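PDB 3BX4: aggretin alpha chain from Agkistrodon rhodostoma, which elicits platelet aggregation by binding the C-type lectin-like receptor CLEC1B (CLEC2), which sets off Syk and PLC-gamma-2 signalling in the platelet. Local coordinates for residues Asn21-Asp27 with Cys123-Phe129; Lys79-Cys83 with Tyr95-Ile99; His102-Gly107 with Val119-Cys123. All blocks are in the same frame, centred on the assembly; numbering follows the deposited sequence.

Contact 1: residues Asn21-Asp27 with Cys123-Phe129; sequences NEQKTWD and CEQMHAF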
loop_
_atom_site.group_PDB
_atom_site.type_symbol
_atom_site.label_atom_id
_atom_site.label_comp_id
_atom_site.label_asym_id
_atom_site.label_seq_id
_atom_site.Cartn_x
_atom_site.Cartn_y
_atom_site.Cartn_z
ATOM N N ASN C 21 -21.733 -7.580 -3.162
ATOM C CA ASN C 21 -21.219 -8.337 -4.292
ATOM C C ASN C 21 -20.508 -7.461 -5.310
ATOM O O ASN C 21 -19.806 -8.053 -6.156
ATOM C CB ASN C 21 -22.330 -9.122 -4.940
ATOM C CG ASN C 21 -23.537 -8.291 -5.130
ATOM O OD1 ASN C 21 -24.480 -8.370 -4.334
ATOM N ND2 ASN C 21 -23.545 -7.466 -6.177
ATOM N N GLU C 22 -20.635 -6.127 -5.228
ATOM C CA GLU C 22 -19.737 -5.183 -5.971
ATOM C C GLU C 22 -18.306 -5.721 -5.875
ATOM O O GLU C 22 -17.777 -5.935 -4.774
ATOM C CB GLU C 22 -19.675 -3.756 -5.376
ATOM C CG GLU C 22 -20.752 -2.737 -5.703
ATOM C CD GLU C 22 -21.725 -2.552 -4.528
ATOM O OE1 GLU C 22 -21.763 -3.434 -3.638
ATOM O OE2 GLU C 22 -22.437 -1.526 -4.480
ATOM N N GLN C 23 -17.626 -5.905 -6.994
ATOM C CA GLN C 23 -16.237 -6.377 -6.931
ATOM C C GLN C 23 -15.224 -5.242 -6.889
ATOM O O GLN C 23 -15.148 -4.380 -7.796
ATOM C CB GLN C 23 -15.983 -7.362 -8.097
ATOM C CG GLN C 23 -16.685 -8.771 -7.878
ATOM C CD GLN C 23 -16.242 -9.810 -8.895
ATOM O OE1 GLN C 23 -16.233 -9.512 -10.103
ATOM N NE2 GLN C 23 -15.864 -11.034 -8.438
ATOM N N LYS C 24 -14.431 -5.180 -5.795
ATOM C CA LYS C 24 -13.514 -4.084 -5.539
ATOM C C LYS C 24 -12.179 -4.632 -5.038
ATOM O O LYS C 24 -12.122 -5.743 -4.479
ATOM C CB LYS C 24 -14.101 -3.154 -4.446
ATOM C CG LYS C 24 -15.252 -2.313 -4.914
ATOM C CD LYS C 24 -15.841 -1.428 -3.805
ATOM C CE LYS C 24 -17.034 -0.635 -4.439
ATOM N NZ LYS C 24 -16.489 0.589 -5.186
ATOM N N THR C 25 -11.115 -3.866 -5.273
ATOM C CA THR C 25 -9.757 -4.209 -4.746
ATOM C C THR C 25 -9.925 -4.102 -3.224
ATOM O O THR C 25 -10.887 -3.534 -2.774
ATOM C CB THR C 25 -8.646 -3.194 -5.179
ATOM O OG1 THR C 25 -8.975 -1.880 -4.716
ATOM C CG2 THR C 25 -8.584 -3.163 -6.751
ATOM N N TRP C 26 -8.936 -4.593 -2.524
ATOM C CA TRP C 26 -8.981 -4.511 -1.028
ATOM C C TRP C 26 -9.114 -3.030 -0.624
ATOM O O TRP C 26 -10.031 -2.706 0.179
ATOM C CB TRP C 26 -7.773 -5.187 -0.455
ATOM C CG TRP C 26 -7.848 -5.376 1.071
ATOM C CD1 TRP C 26 -8.337 -6.480 1.756
ATOM C CD2 TRP C 26 -7.542 -4.376 2.055
ATOM N NE1 TRP C 26 -8.272 -6.225 3.158
ATOM C CE2 TRP C 26 -7.818 -4.942 3.334
ATOM C CE3 TRP C 26 -7.032 -3.077 1.974
ATOM C CZ2 TRP C 26 -7.601 -4.216 4.532
ATOM C CZ3 TRP C 26 -6.828 -2.358 3.135
ATOM C CH2 TRP C 26 -7.107 -2.948 4.407
ATOM N N ASP C 27 -8.240 -2.176 -1.143
ATOM C CA ASP C 27 -8.265 -0.727 -0.796
ATOM C C ASP C 27 -9.573 -0.064 -1.151
ATOM O O ASP C 27 -10.143 0.693 -0.355
ATOM C CB ASP C 27 -7.098 0.007 -1.497
ATOM C CG ASP C 27 -5.731 -0.162 -0.810
ATOM O OD1 ASP C 27 -5.558 -0.520 0.407
ATOM O OD2 ASP C 27 -4.754 0.215 -1.508
ATOM N N CYS C 123 -3.951 -8.111 -3.262
ATOM C CA CYS C 123 -4.718 -6.885 -2.927
ATOM C C CYS C 123 -5.394 -6.133 -4.056
ATOM O O CYS C 123 -6.448 -5.577 -3.878
ATOM C CB CYS C 123 -3.766 -5.887 -2.272
ATOM S SG CYS C 123 -3.094 -6.472 -0.666
ATOM N N GLU C 124 -4.776 -6.171 -5.228
ATOM C CA GLU C 124 -5.261 -5.387 -6.379
ATOM C C GLU C 124 -6.309 -6.125 -7.171
ATOM O O GLU C 124 -6.830 -5.517 -8.136
ATOM C CB GLU C 124 -4.081 -4.972 -7.281
ATOM C CG GLU C 124 -3.165 -3.947 -6.568
ATOM C CD GLU C 124 -3.888 -2.655 -5.998
ATOM O OE1 GLU C 124 -4.833 -2.102 -6.609
ATOM O OE2 GLU C 124 -3.476 -2.155 -4.911
ATOM N N GLN C 125 -6.650 -7.355 -6.759
ATOM C CA GLN C 125 -7.756 -8.075 -7.423
ATOM C C GLN C 125 -9.116 -7.657 -6.879
ATOM O O GLN C 125 -9.338 -7.384 -5.671
ATOM C CB GLN C 125 -7.622 -9.586 -7.300
ATOM C CG GLN C 125 -6.464 -10.162 -8.085
ATOM C CD GLN C 125 -6.623 -11.647 -8.213
ATOM O OE1 GLN C 125 -7.686 -12.204 -7.899
ATOM N NE2 GLN C 125 -5.551 -12.312 -8.620
ATOM N N MET C 126 -10.078 -7.580 -7.761
ATOM C CA MET C 126 -11.448 -7.178 -7.447
ATOM C C MET C 126 -12.267 -8.377 -7.007
ATOM O O MET C 126 -12.446 -9.386 -7.722
ATOM C CB MET C 126 -12.105 -6.471 -8.710
ATOM C CG MET C 126 -11.459 -5.126 -9.072
ATOM S SD MET C 126 -11.811 -4.819 -10.881
ATOM C CE MET C 126 -13.441 -4.283 -10.641
ATOM N N HIS C 127 -12.800 -8.267 -5.800
ATOM C CA HIS C 127 -13.656 -9.295 -5.219
ATOM C C HIS C 127 -14.758 -8.667 -4.385
ATOM O O HIS C 127 -14.670 -7.526 -4.006
ATOM C CB HIS C 127 -12.842 -10.319 -4.378
ATOM C CG HIS C 127 -11.845 -11.100 -5.186
ATOM N ND1 HIS C 127 -12.224 -12.144 -6.007
ATOM C CD2 HIS C 127 -10.535 -10.879 -5.433
ATOM C CE1 HIS C 127 -11.170 -12.563 -6.690
ATOM N NE2 HIS C 127 -10.119 -11.854 -6.318
ATOM N N ALA C 128 -15.754 -9.489 -4.073
ATOM C CA ALA C 128 -16.818 -9.157 -3.121
ATOM C C ALA C 128 -16.122 -8.948 -1.725
ATOM O O ALA C 128 -14.950 -9.281 -1.548
ATOM C CB ALA C 128 -17.776 -10.334 -3.028
ATOM N N PHE C 129 -16.893 -8.378 -0.809
ATOM C CA PHE C 129 -16.257 -8.040 0.515
ATOM C C PHE C 129 -17.320 -7.934 1.588
ATOM O O PHE C 129 -18.493 -7.824 1.369
ATOM C CB PHE C 129 -15.478 -6.729 0.358
ATOM C CG PHE C 129 -16.278 -5.581 -0.124
ATOM C CD1 PHE C 129 -16.432 -5.321 -1.514
ATOM C CD2 PHE C 129 -16.925 -4.719 0.745
ATOM C CE1 PHE C 129 -17.192 -4.249 -1.958
ATOM C CE2 PHE C 129 -17.690 -3.651 0.299
ATOM C CZ PHE C 129 -17.847 -3.413 -1.109
HETATM O O HOH W 1 -7.141 -0.098 -5.510
HETATM O O HOH W 2 -5.972 -2.916 -2.804
#
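Lys-24 turns its CG away from its own carbonyl carbon (chi1 -73°) and runs straight on to CD, while Phe-129 has its CG between its backbone N and carbonyl carbon (chi1 57°); with these torsions Lys-24 CD lies 3.6 Å from Phe-129 CE1, the two side chains meeting at a slant. Phe-129 CE1 also comes within 3.3 Å of Glu-22 O. Phe-129 packs among Phe-20, Phe-32 and Leu-42 as well, and the Lys-24 side chain touches Phe-32 too.

The backbones of Lys-24 and His-127 form an antiparallel hydrogen-bonded pair. Lys-24 N reaches His-127 O at 3.0 Å, and His-127 N returns a bond to Lys-24 O. Met-126 bends at its thioether, which brings Met-126 CE to 3.3 Å from Gln-23 O. The amide of Gln-23 and the imidazole ND1 of His-127 both turn to Glu-67, while His-127 NE2 donates to Gln-125 OE1 at 2.9 Å, in the plane of both groups; with Glu-67 at ND1, the ring is held at two points of its rim and its rotation is fixed.

Where the chain leaves the short strand, Thr-25 caps helix 26-34 through its hydroxyl to Glu-28 N and sets its methyl Thr-25 CG2 3.2 Å from Glu-124 O. Trp-26 N then donates to Cys-123 O at 3.0 Å, and a water joins that carbonyl to Asp-27 N. The first turn of the helix is thus tied to the loop ahead of strand 127-133, an arrangement belonging to the C-type lectin fold, in which the first helix packs against a sheet whose early and late strands lie side by side.

Contact 2: residues Lys79-Cys83 with Tyr95-Ile99; sequences KEQQC and YENLI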
loop_
_atom_site.group_PDB
_atom_site.type_symbol
_atom_site.label_atom_id
_atom_site.label_comp_id
_atom_site.label_asym_id
_atom_site.label_seq_id
_atom_site.Cartn_x
_atom_site.Cartn_y
_atom_site.Cartn_z
ATOM N N LYS C 79 6.296 -3.340 5.479
ATOM C CA LYS C 79 6.478 -2.708 4.169
ATOM C C LYS C 79 7.129 -3.592 3.098
ATOM O O LYS C 79 6.976 -3.311 1.885
ATOM C CB LYS C 79 7.288 -1.418 4.310
ATOM C CG LYS C 79 8.737 -1.630 4.752
ATOM N N GLU C 80 7.828 -4.651 3.508
ATOM C CA GLU C 80 8.491 -5.541 2.547
ATOM C C GLU C 80 7.466 -6.283 1.680
ATOM O O GLU C 80 6.331 -6.526 2.126
ATOM C CB GLU C 80 9.391 -6.550 3.251
ATOM C CG GLU C 80 10.576 -5.875 4.015
ATOM C CD GLU C 80 11.430 -4.931 3.137
ATOM O OE1 GLU C 80 11.873 -5.343 2.042
ATOM O OE2 GLU C 80 11.681 -3.770 3.574
ATOM N N GLN C 81 7.881 -6.625 0.473
ATOM C CA GLN C 81 7.002 -7.342 -0.425
ATOM C C GLN C 81 6.964 -8.870 -0.214
ATOM O O GLN C 81 6.104 -9.603 -0.783
ATOM C CB GLN C 81 7.334 -6.935 -1.875
ATOM C CG GLN C 81 6.986 -5.438 -2.145
ATOM C CD GLN C 81 5.462 -5.149 -2.074
ATOM O OE1 GLN C 81 5.019 -4.189 -1.431
ATOM N NE2 GLN C 81 4.665 -6.011 -2.695
ATOM N N GLN C 82 7.884 -9.372 0.594
ATOM C CA GLN C 82 7.884 -10.759 1.033
ATOM C C GLN C 82 8.493 -10.637 2.455
ATOM O O GLN C 82 9.361 -9.754 2.702
ATOM C CB GLN C 82 8.637 -11.697 0.030
ATOM C CG GLN C 82 10.143 -11.464 -0.099
ATOM C CD GLN C 82 10.855 -12.066 1.101
ATOM O OE1 GLN C 82 10.305 -12.962 1.749
ATOM N NE2 GLN C 82 12.061 -11.557 1.424
ATOM N N CYS C 83 8.008 -11.431 3.393
ATOM C CA CYS C 83 8.282 -11.096 4.816
ATOM C C CYS C 83 9.352 -11.932 5.488
ATOM O O CYS C 83 9.474 -11.865 6.703
ATOM C CB CYS C 83 7.017 -11.143 5.666
ATOM S SG CYS C 83 5.653 -10.190 4.896
ATOM N N TYR C 95 19.320 -7.617 -1.913
ATOM C CA TYR C 95 18.839 -7.926 -3.252
ATOM C C TYR C 95 17.562 -8.734 -3.198
ATOM O O TYR C 95 17.450 -9.696 -2.413
ATOM C CB TYR C 95 19.916 -8.650 -4.087
ATOM C CG TYR C 95 19.438 -9.231 -5.387
ATOM C CD1 TYR C 95 19.406 -8.467 -6.560
ATOM C CD2 TYR C 95 19.090 -10.563 -5.466
ATOM C CE1 TYR C 95 18.958 -9.031 -7.787
ATOM C CE2 TYR C 95 18.690 -11.154 -6.666
ATOM C CZ TYR C 95 18.598 -10.373 -7.829
ATOM O OH TYR C 95 18.156 -10.945 -9.041
ATOM N N GLU C 96 16.591 -8.381 -4.071
ATOM C CA GLU C 96 15.352 -9.145 -4.232
ATOM C C GLU C 96 14.977 -9.008 -5.669
ATOM O O GLU C 96 15.170 -7.954 -6.245
ATOM C CB GLU C 96 14.178 -8.573 -3.406
ATOM C CG GLU C 96 14.306 -8.600 -1.891
ATOM C CD GLU C 96 13.035 -8.139 -1.188
ATOM O OE1 GLU C 96 12.726 -8.748 -0.133
ATOM O OE2 GLU C 96 12.368 -7.165 -1.649
ATOM N N ASN C 97 14.388 -10.027 -6.246
ATOM C CA ASN C 97 13.943 -9.881 -7.607
ATOM C C ASN C 97 12.477 -10.226 -7.726
ATOM O O ASN C 97 12.121 -11.267 -8.251
ATOM C CB ASN C 97 14.813 -10.628 -8.612
ATOM C CG ASN C 97 14.445 -10.282 -10.079
ATOM O OD1 ASN C 97 14.920 -10.926 -11.027
ATOM N ND2 ASN C 97 13.543 -9.387 -10.251
ATOM N N LEU C 98 11.648 -9.289 -7.245
ATOM C CA LEU C 98 10.199 -9.486 -7.176
ATOM C C LEU C 98 9.421 -8.813 -8.327
ATOM O O LEU C 98 8.225 -8.547 -8.204
ATOM C CB LEU C 98 9.664 -9.037 -5.806
ATOM C CG LEU C 98 10.211 -9.895 -4.616
ATOM C CD1 LEU C 98 9.913 -9.210 -3.282
ATOM C CD2 LEU C 98 9.584 -11.276 -4.607
ATOM N N ILE C 99 10.131 -8.501 -9.416
ATOM C CA ILE C 99 9.580 -7.535 -10.369
ATOM C C ILE C 99 8.364 -8.089 -11.122
ATOM O O ILE C 99 7.505 -7.332 -11.566
ATOM C CB ILE C 99 10.649 -7.026 -11.355
ATOM C CG1 ILE C 99 11.276 -8.176 -12.114
ATOM C CG2 ILE C 99 11.721 -6.206 -10.611
ATOM C CD1 ILE C 99 12.190 -7.706 -13.230
HETATM O O HOH W 3 10.316 -5.622 -0.357
#
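Gln-82 meets both Glu-96 and Leu-98 across the contact. Its CB leads toward the 95-99 segment, and with CG held between the backbone N and the carbonyl carbon (chi1 66°) the chain bends at chi2. Gln-82 CG lies 3.9 Å from the methyl Leu-98 CD1 and 3.7 Å from Glu-96 OE1, and Gln-82 CD stays near that same oxygen. At the tip, Gln-82 NE2 donates to Glu-96 OE1 over 3.3 Å, a long bond that keeps near the amide plane but meets the carboxylate on its anti side, tilted 24° out of the carboxylate plane. Gln-82 NE2 has a second acceptor in Ser-84 O, so the amide N joins the backbone just after its own segment to the opposing one.

Leu-98 CD1 also touches Gln-81 CB, at 3.7 Å, and so meets the aliphatic parts of both glutamines. Beside this small apolar patch, Glu-80 OE1 and Glu-96 OE1 are 4.1 Å apart. The like charges are bridged by a water that donates to Glu-80 OE1 and to Glu-96 OE2, each at 2.9 Å, and accepts from Gln-81 N. Arg-34 of the second subunit, another copy of this protein, forms a salt bridge with Glu-80 and a weak, long ion pair with Glu-96, which probably offsets the repulsion.

Neither segment is helix or strand: both belong to the long excursion between strand 69-76 and strand 106-110, and the centre of the contact is about 22 Å from the centre of the chain. Here the loop lies against other chains, with Cys-83 disulfide-bonded to the beta chain and Leu-98 packed on Lys-31 of the second subunit.

Contact 3: residues His102-Gly107 with Val119-Cys123; sequences HTKKCG and VNYYC. With SO4 (sulfate ion), chain J.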
loop_
_atom_site.group_PDB
_atom_site.type_symbol
_atom_site.label_atom_id
_atom_site.label_comp_id
_atom_site.label_asym_id
_atom_site.label_seq_id
_atom_site.Cartn_x
_atom_site.Cartn_y
_atom_site.Cartn_z
ATOM N N HIS C 102 3.052 -9.723 -7.725
ATOM C CA HIS C 102 2.130 -8.700 -7.198
ATOM C C HIS C 102 1.881 -8.876 -5.757
ATOM O O HIS C 102 2.078 -9.972 -5.265
ATOM C CB HIS C 102 0.826 -8.652 -7.961
ATOM C CG HIS C 102 1.055 -8.360 -9.389
ATOM N ND1 HIS C 102 1.629 -7.181 -9.812
ATOM C CD2 HIS C 102 0.897 -9.128 -10.490
ATOM C CE1 HIS C 102 1.791 -7.223 -11.124
ATOM N NE2 HIS C 102 1.340 -8.386 -11.561
ATOM N N THR C 103 1.523 -7.771 -5.082
ATOM C CA THR C 103 1.371 -7.844 -3.625
ATOM C C THR C 103 0.335 -8.936 -3.214
ATOM O O THR C 103 -0.798 -8.884 -3.740
ATOM C CB THR C 103 1.099 -6.449 -2.966
ATOM O OG1 THR C 103 0.932 -6.642 -1.559
ATOM C CG2 THR C 103 -0.168 -5.740 -3.526
ATOM N N LYS C 104 0.721 -9.876 -2.327
ATOM C CA LYS C 104 -0.227 -10.784 -1.562
ATOM C C LYS C 104 -0.460 -10.491 -0.018
ATOM O O LYS C 104 -0.512 -11.379 0.797
ATOM C CB LYS C 104 0.210 -12.233 -1.713
ATOM C CG LYS C 104 -0.745 -13.155 -2.501
ATOM C CD LYS C 104 -0.194 -14.488 -2.700
ATOM C CE LYS C 104 -1.209 -15.500 -2.321
ATOM N NZ LYS C 104 -0.764 -16.959 -2.612
ATOM N N LYS C 105 -0.678 -9.240 0.328
ATOM C CA LYS C 105 -0.603 -8.800 1.736
ATOM C C LYS C 105 -1.975 -8.401 2.231
ATOM O O LYS C 105 -2.121 -7.623 3.171
ATOM C CB LYS C 105 0.362 -7.622 1.749
ATOM C CG LYS C 105 1.781 -8.166 1.566
ATOM C CD LYS C 105 2.833 -7.077 1.312
ATOM C CE LYS C 105 3.052 -6.213 2.538
ATOM N NZ LYS C 105 3.915 -5.036 2.208
ATOM N N CYS C 106 -3.017 -8.922 1.576
ATOM C CA CYS C 106 -4.421 -8.715 1.980
ATOM C C CYS C 106 -5.120 -10.025 2.338
ATOM O O CYS C 106 -4.879 -11.048 1.677
ATOM C CB CYS C 106 -5.249 -7.987 0.882
ATOM S SG CYS C 106 -4.692 -6.312 0.637
ATOM N N GLY C 107 -5.990 -10.019 3.360
ATOM C CA GLY C 107 -6.686 -11.225 3.749
ATOM C C GLY C 107 -8.128 -11.392 3.179
ATOM O O GLY C 107 -8.882 -10.432 3.049
ATOM N N VAL C 119 -7.201 -16.661 4.260
ATOM C CA VAL C 119 -6.106 -16.870 3.328
ATOM C C VAL C 119 -5.572 -15.466 2.923
ATOM O O VAL C 119 -6.314 -14.514 3.035
ATOM C CB VAL C 119 -6.566 -17.664 2.060
ATOM C CG1 VAL C 119 -7.147 -19.040 2.466
ATOM C CG2 VAL C 119 -7.595 -16.918 1.249
ATOM N N ASN C 120 -4.318 -15.360 2.483
ATOM C CA ASN C 120 -3.824 -14.120 1.935
ATOM C C ASN C 120 -3.964 -14.154 0.423
ATOM O O ASN C 120 -3.858 -15.231 -0.207
ATOM C CB ASN C 120 -2.401 -13.735 2.419
ATOM C CG ASN C 120 -1.313 -14.697 1.958
ATOM O OD1 ASN C 120 -1.409 -15.917 2.145
ATOM N ND2 ASN C 120 -0.267 -14.136 1.347
ATOM N N TYR C 121 -4.243 -13.002 -0.156
ATOM C CA TYR C 121 -4.407 -13.014 -1.644
ATOM C C TYR C 121 -3.978 -11.670 -2.188
ATOM O O TYR C 121 -3.575 -10.766 -1.493
ATOM C CB TYR C 121 -5.861 -13.360 -2.029
ATOM C CG TYR C 121 -5.969 -14.093 -3.375
ATOM C CD1 TYR C 121 -6.768 -13.589 -4.406
ATOM C CD2 TYR C 121 -5.229 -15.273 -3.622
ATOM C CE1 TYR C 121 -6.825 -14.268 -5.687
ATOM C CE2 TYR C 121 -5.296 -15.959 -4.917
ATOM C CZ TYR C 121 -6.132 -15.443 -5.874
ATOM O OH TYR C 121 -6.169 -16.075 -7.119
ATOM N N TYR C 122 -4.141 -11.484 -3.494
ATOM C CA TYR C 122 -3.567 -10.361 -4.167
ATOM C C TYR C 122 -4.447 -9.105 -4.007
ATOM O O TYR C 122 -5.540 -9.021 -4.528
ATOM C CB TYR C 122 -3.540 -10.767 -5.669
ATOM C CG TYR C 122 -2.592 -11.918 -5.878
ATOM C CD1 TYR C 122 -3.056 -13.230 -6.026
ATOM C CD2 TYR C 122 -1.213 -11.692 -5.847
ATOM C CE1 TYR C 122 -2.150 -14.325 -6.223
ATOM C CE2 TYR C 122 -0.336 -12.715 -6.043
ATOM C CZ TYR C 122 -0.795 -14.019 -6.241
ATOM O OH TYR C 122 0.148 -15.001 -6.363
ATOM N N CYS C 123 -3.951 -8.111 -3.262
ATOM C CA CYS C 123 -4.718 -6.885 -2.927
ATOM C C CYS C 123 -5.394 -6.133 -4.056
ATOM O O CYS C 123 -6.448 -5.577 -3.878
ATOM C CB CYS C 123 -3.766 -5.887 -2.272
ATOM S SG CYS C 123 -3.094 -6.472 -0.666
HETATM S S SO4 J . 1.638 -3.306 -0.128
HETATM O O1 SO4 J . 0.799 -4.443 0.260
HETATM O O2 SO4 J . 2.095 -3.557 -1.513
HETATM O O3 SO4 J . 2.789 -3.146 0.751
HETATM O O4 SO4 J . 0.859 -2.085 -0.035
HETATM O O HOH W 4 -3.405 -17.788 -0.520
HETATM O O HOH W 5 -0.424 -17.746 0.182
#
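The beta hairpin of strands 106-110 and 118-121 is closed at the end away from its turn by a disulfide, Cys-106 SG and Cys-123 SG being 2.1 Å apart. Cys-106 and Tyr-121 form an antiparallel hydrogen-bonded pair, with Tyr-121 N donating to Cys-106 O at 2.8 Å; Gly-107 and Asn-120 follow as a non-hydrogen-bonded pair. The side chain of Asn-120 adds a straight bond of 2.8 Å from its ND2 to Lys-104 O, in both the amide and the carbonyl plane. A longer, more bent bond (3.3 Å, 138° at the hydrogen) runs from Cys-123 N to Thr-103 O.

Lys-104 lays its aliphatic chain over Tyr-122 in a CH-pi contact, Lys-104 CG standing 3.7 Å from the ring centroid and close to the ring normal, while His-102 O lies at the edge of the same ring. The bend at chi3 (131°) carries the ammonium past Asn-120, where a water links Lys-104 NZ to Asn-120 OD1; its charge is met by an acidic side chain of the chain of another protein.

On the other flank a sulfate, probably from the crystallisation liquor, accepts from Thr-103 OG1 at its O1 (2.9 Å) and from Lys-105 NZ at its O3 (2.6 Å), with Arg-75 as a third donor. The disulfide-closed hairpin, paired through strand 106-110 with strand 69-76, is a hallmark of the C-type lectin domain.

In the fold
Contact 1 encloses the other two along the chain, with contact 2 closing before contact 3 opens. Contacts 1 and 3, with centres about 11 Å apart, share Cys-123 and reach one sheet: strand 118-121 is followed directly by strand 127-133, and Trp-26 CG packs 3.3 Å from Cys-106 SG. Together they join the first helix, short strand 23-24, the last strand and the disulfide-closed hairpin of the lectin-domain body. Contact 2 lies farther out, about 23 Å centre to centre from contact 1 and about 14 Å from contact 3, which it meets through a probable hydrogen bond from Lys-105 NZ to Glu-80 O. The body thus extends into a loop that lies against other chains, consistent with a part in assembly.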